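Local coordinates for protein CRISPR system Cmr subunit Cmr6 (Pyrococcus furiosus, PDB 4W8V) that belongs to the type III-B Cmr ribonucleoprotein complex of CRISPR immunity, where together with Cmr1 it caps the elongated complex assembled along the crRNA, at residues Ile130-Thr135 with Arg212-Lys217. Residues are numbered along the deposited sequence; the frame is centred on the assembly and turned at random.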
ATOM      1  N   ILE A 130       5.345   0.082  14.706  1.00 68.84           N
ATOM      2  CA  ILE A 130       5.024   1.366  15.302  1.00 71.24           C
ATOM      3  C   ILE A 130       5.980   2.434  14.755  1.00 76.05           C
ATOM      4  O   ILE A 130       5.556   3.521  14.384  1.00 82.20           O
ATOM      5  CB  ILE A 130       5.095   1.312  16.843  1.00 73.74           C
ATOM      6  CG1 ILE A 130       3.886   0.550  17.400  1.00 77.42           C
ATOM      7  CG2 ILE A 130       5.116   2.715  17.433  1.00 69.17           C
ATOM      8  CD1 ILE A 130       3.953   0.287  18.892  1.00 68.56           C
ATOM      9  N   ARG A 131       7.262   2.110  14.665  1.00 69.19           N
ATOM     10  CA  ARG A 131       8.231   3.074  14.162  1.00 74.27           C
ATOM     11  C   ARG A 131       8.089   3.340  12.660  1.00 81.02           C
ATOM     12  O   ARG A 131       8.247   4.473  12.214  1.00 87.69           O
ATOM     13  CB  ARG A 131       9.650   2.600  14.478  1.00 67.32           C
ATOM     14  CG  ARG A 131       9.941   2.529  15.967  1.00 74.33           C
ATOM     15  CD  ARG A 131      11.291   1.907  16.211  1.00 80.71           C
ATOM     16  NE  ARG A 131      12.294   2.561  15.386  1.00 86.41           N
ATOM     17  CZ  ARG A 131      13.379   1.964  14.913  1.00 86.48           C
ATOM     18  NH1 ARG A 131      13.612   0.687  15.189  1.00 81.90           N
ATOM     19  NH2 ARG A 131      14.226   2.653  14.159  1.00 90.34           N
ATOM     20  N   ILE A 132       7.793   2.302  11.885  1.00 74.23           N
ATOM     21  CA  ILE A 132       7.679   2.443  10.437  1.00 62.45           C
ATOM     22  C   ILE A 132       6.514   3.341  10.033  1.00 62.71           C
ATOM     23  O   ILE A 132       6.692   4.282   9.252  1.00 61.73           O
ATOM     24  CB  ILE A 132       7.533   1.065   9.759  1.00 65.31           C
ATOM     25  CG1 ILE A 132       8.859   0.303   9.828  1.00 64.67           C
ATOM     26  CG2 ILE A 132       7.100   1.208   8.302  1.00 60.33           C
ATOM     27  CD1 ILE A 132       8.792  -1.103   9.262  1.00 62.20           C
ATOM     28  N   PHE A 133       5.335   3.064  10.591  1.00 57.57           N
ATOM     29  CA  PHE A 133       4.096   3.710  10.171  1.00 66.30           C
ATOM     30  C   PHE A 133       3.664   4.851  11.098  1.00 67.84           C
ATOM     31  O   PHE A 133       2.967   5.779  10.680  1.00 70.14           O
ATOM     32  CB  PHE A 133       2.968   2.675  10.082  1.00 64.86           C
ATOM     33  CG  PHE A 133       3.217   1.597   9.068  1.00 69.07           C
ATOM     34  CD1 PHE A 133       3.094   1.863   7.712  1.00 72.98           C
ATOM     35  CD2 PHE A 133       3.575   0.316   9.465  1.00 68.54           C
ATOM     36  CE1 PHE A 133       3.325   0.876   6.770  1.00 69.75           C
ATOM     37  CE2 PHE A 133       3.805  -0.673   8.518  1.00 63.77           C
ATOM     38  CZ  PHE A 133       3.682  -0.386   7.174  1.00 70.06           C
ATOM     39  N   GLY A 134       4.083   4.773  12.356  1.00 69.91           N
ATOM     40  CA  GLY A 134       3.668   5.732  13.358  1.00 63.79           C
ATOM     41  C   GLY A 134       2.347   5.314  13.958  1.00 66.45           C
ATOM     42  O   GLY A 134       1.738   4.348  13.518  1.00 74.33           O
ATOM     43  N   THR A 135       1.918   6.031  14.988  1.00 77.43           N
ATOM     44  CA  THR A 135       0.618   5.825  15.607  1.00 67.31           C
ATOM     45  C   THR A 135      -0.018   7.171  15.920  1.00 69.14           C
ATOM     46  O   THR A 135       0.440   8.211  15.456  1.00 72.37           O
ATOM     47  CB  THR A 135       0.711   5.013  16.911  1.00 71.46           C
ATOM     48  OG1 THR A 135       1.500   5.727  17.866  1.00 71.35           O
ATOM     49  CG2 THR A 135       1.341   3.653  16.663  1.00 71.94           C
ATOM     50  N   ARG A 212      18.655   2.603   8.701  1.00 72.65           N
ATOM     51  CA  ARG A 212      18.740   1.920   7.420  1.00 83.14           C
ATOM     52  C   ARG A 212      18.070   0.544   7.425  1.00 80.50           C
ATOM     53  O   ARG A 212      17.384   0.182   6.471  1.00 81.25           O
ATOM     54  CB  ARG A 212      20.193   1.770   6.989  1.00 86.77           C
ATOM     55  CG  ARG A 212      20.331   1.023   5.691  1.00 92.44           C
ATOM     56  CD  ARG A 212      21.753   1.015   5.180  1.00109.46           C
ATOM     57  NE  ARG A 212      21.841   0.266   3.928  1.00121.06           N
ATOM     58  CZ  ARG A 212      21.669   0.798   2.722  1.00123.60           C
ATOM     59  NH1 ARG A 212      21.412   2.096   2.594  1.00116.40           N
ATOM     60  NH2 ARG A 212      21.762   0.033   1.642  1.00127.02           N
ATOM     61  N   GLU A 213      18.269  -0.227   8.487  1.00 83.42           N
ATOM     62  CA  GLU A 213      17.721  -1.573   8.517  1.00 91.43           C
ATOM     63  C   GLU A 213      16.203  -1.543   8.694  1.00 94.20           C
ATOM     64  O   GLU A 213      15.498  -2.404   8.167  1.00 88.53           O
ATOM     65  CB  GLU A 213      18.367  -2.409   9.623  1.00 99.98           C
ATOM     66  N   LEU A 214      15.703  -0.556   9.432  1.00 84.65           N
ATOM     67  CA  LEU A 214      14.265  -0.397   9.582  1.00 83.08           C
ATOM     68  C   LEU A 214      13.653  -0.015   8.238  1.00 87.11           C
ATOM     69  O   LEU A 214      12.628  -0.561   7.834  1.00 88.49           O
ATOM     70  CB  LEU A 214      13.927   0.657  10.636  1.00 78.41           C
ATOM     71  CG  LEU A 214      12.421   0.768  10.892  1.00 79.51           C
ATOM     72  CD1 LEU A 214      11.965  -0.355  11.819  1.00 77.59           C
ATOM     73  CD2 LEU A 214      12.015   2.138  11.426  1.00 76.17           C
ATOM     74  N   THR A 215      14.298   0.916   7.546  1.00 75.26           N
ATOM     75  CA  THR A 215      13.822   1.392   6.259  1.00 70.00           C
ATOM     76  C   THR A 215      13.825   0.268   5.229  1.00 75.23           C
ATOM     77  O   THR A 215      12.912   0.165   4.405  1.00 74.25           O
ATOM     78  CB  THR A 215      14.682   2.576   5.767  1.00 66.46           C
ATOM     79  OG1 THR A 215      14.585   3.642   6.717  1.00 68.39           O
ATOM     80  CG2 THR A 215      14.217   3.075   4.412  1.00 60.40           C
ATOM     81  N   GLU A 216      14.843  -0.583   5.288  1.00 72.73           N
ATOM     82  CA  GLU A 216      14.941  -1.701   4.354  1.00 75.72           C
ATOM     83  C   GLU A 216      13.789  -2.680   4.522  1.00 75.45           C
ATOM     84  O   GLU A 216      13.253  -3.183   3.536  1.00 73.94           O
ATOM     85  CB  GLU A 216      16.273  -2.431   4.521  1.00 79.72           C
ATOM     86  CG  GLU A 216      17.409  -1.786   3.747  1.00 89.48           C
ATOM     87  CD  GLU A 216      18.742  -2.467   3.976  1.00101.49           C
ATOM     88  OE1 GLU A 216      18.878  -3.200   4.983  1.00100.45           O
ATOM     89  OE2 GLU A 216      19.654  -2.261   3.147  1.00103.28           O
ATOM     90  N   LYS A 217      13.425  -2.948   5.773  1.00 60.07           N
ATOM     91  CA  LYS A 217      12.300  -3.812   6.076  1.00 70.71           C
ATOM     92  C   LYS A 217      11.028  -3.228   5.476  1.00 68.81           C
ATOM     93  O   LYS A 217      10.233  -3.945   4.866  1.00 69.74           O
ATOM     94  CB  LYS A 217      12.149  -3.987   7.583  1.00 79.07           C
ATOM     95  CG  LYS A 217      13.323  -4.682   8.232  1.00 75.85           C
ATOM     96  CD  LYS A 217      13.012  -5.055   9.665  1.00 83.34           C
ATOM     97  CE  LYS A 217      14.241  -5.635  10.360  1.00 91.18           C
ATOM     98  NZ  LYS A 217      13.959  -5.987  11.781  1.00 94.22           N
TER
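Leu214, near the start of helix 212-228, pushes its isobutyl group between Arg131 and Ile132 in the last turn of helix 122-133. The tight part of the contact is apolar and buried: Ile132 CG1 lies 3.7 Å from Leu214 CG and equally close to one of its methyls, CD1. Because Ile132 CG1 stands anti to the carbonyl carbon (chi1 -71°), the ethyl arm swings to Leu214, while CG2, on the other branch, sits over the centre of the Phe133 ring. Leu214 has its CG anti to the backbone N (chi1 -176°), which carries both methyls across to helix 122-133.

The more open, solvent-facing side belongs to Arg131, which is only partly buried. It brings one face of the guanidinium against Leu214, whose CD2 stands 3.5 Å above the plane, set off from the centre of the group toward its edge. The nearest approach is from NH2 to Leu214 CD2, at 3.6 Å, a van der Waals contact rather than a polar one. The charge is met instead by Asp211, just before helix 212-228, through NH2, and by Glu141 through NE; two carboxylates on different nitrogens probably fix the rotation of the group over the leucine. Lys217 leads its amine away from the contact to a salt bridge with Glu128, one helical turn before Ile132, adding a polar tie between the same two helices.

Within this RAMP-family portion of Cmr6, the contact joins the end of one helix to the beginning of another. The chain leaves helix 122-133 at Gly134, which has positive phi, and Phe133 packs on helix 52-68; Glu141 and Val142 also touch Leu214, whereas Thr215 turns from the contact to rest on Ile15 of strand 13-21, in the four-stranded antiparallel sheet.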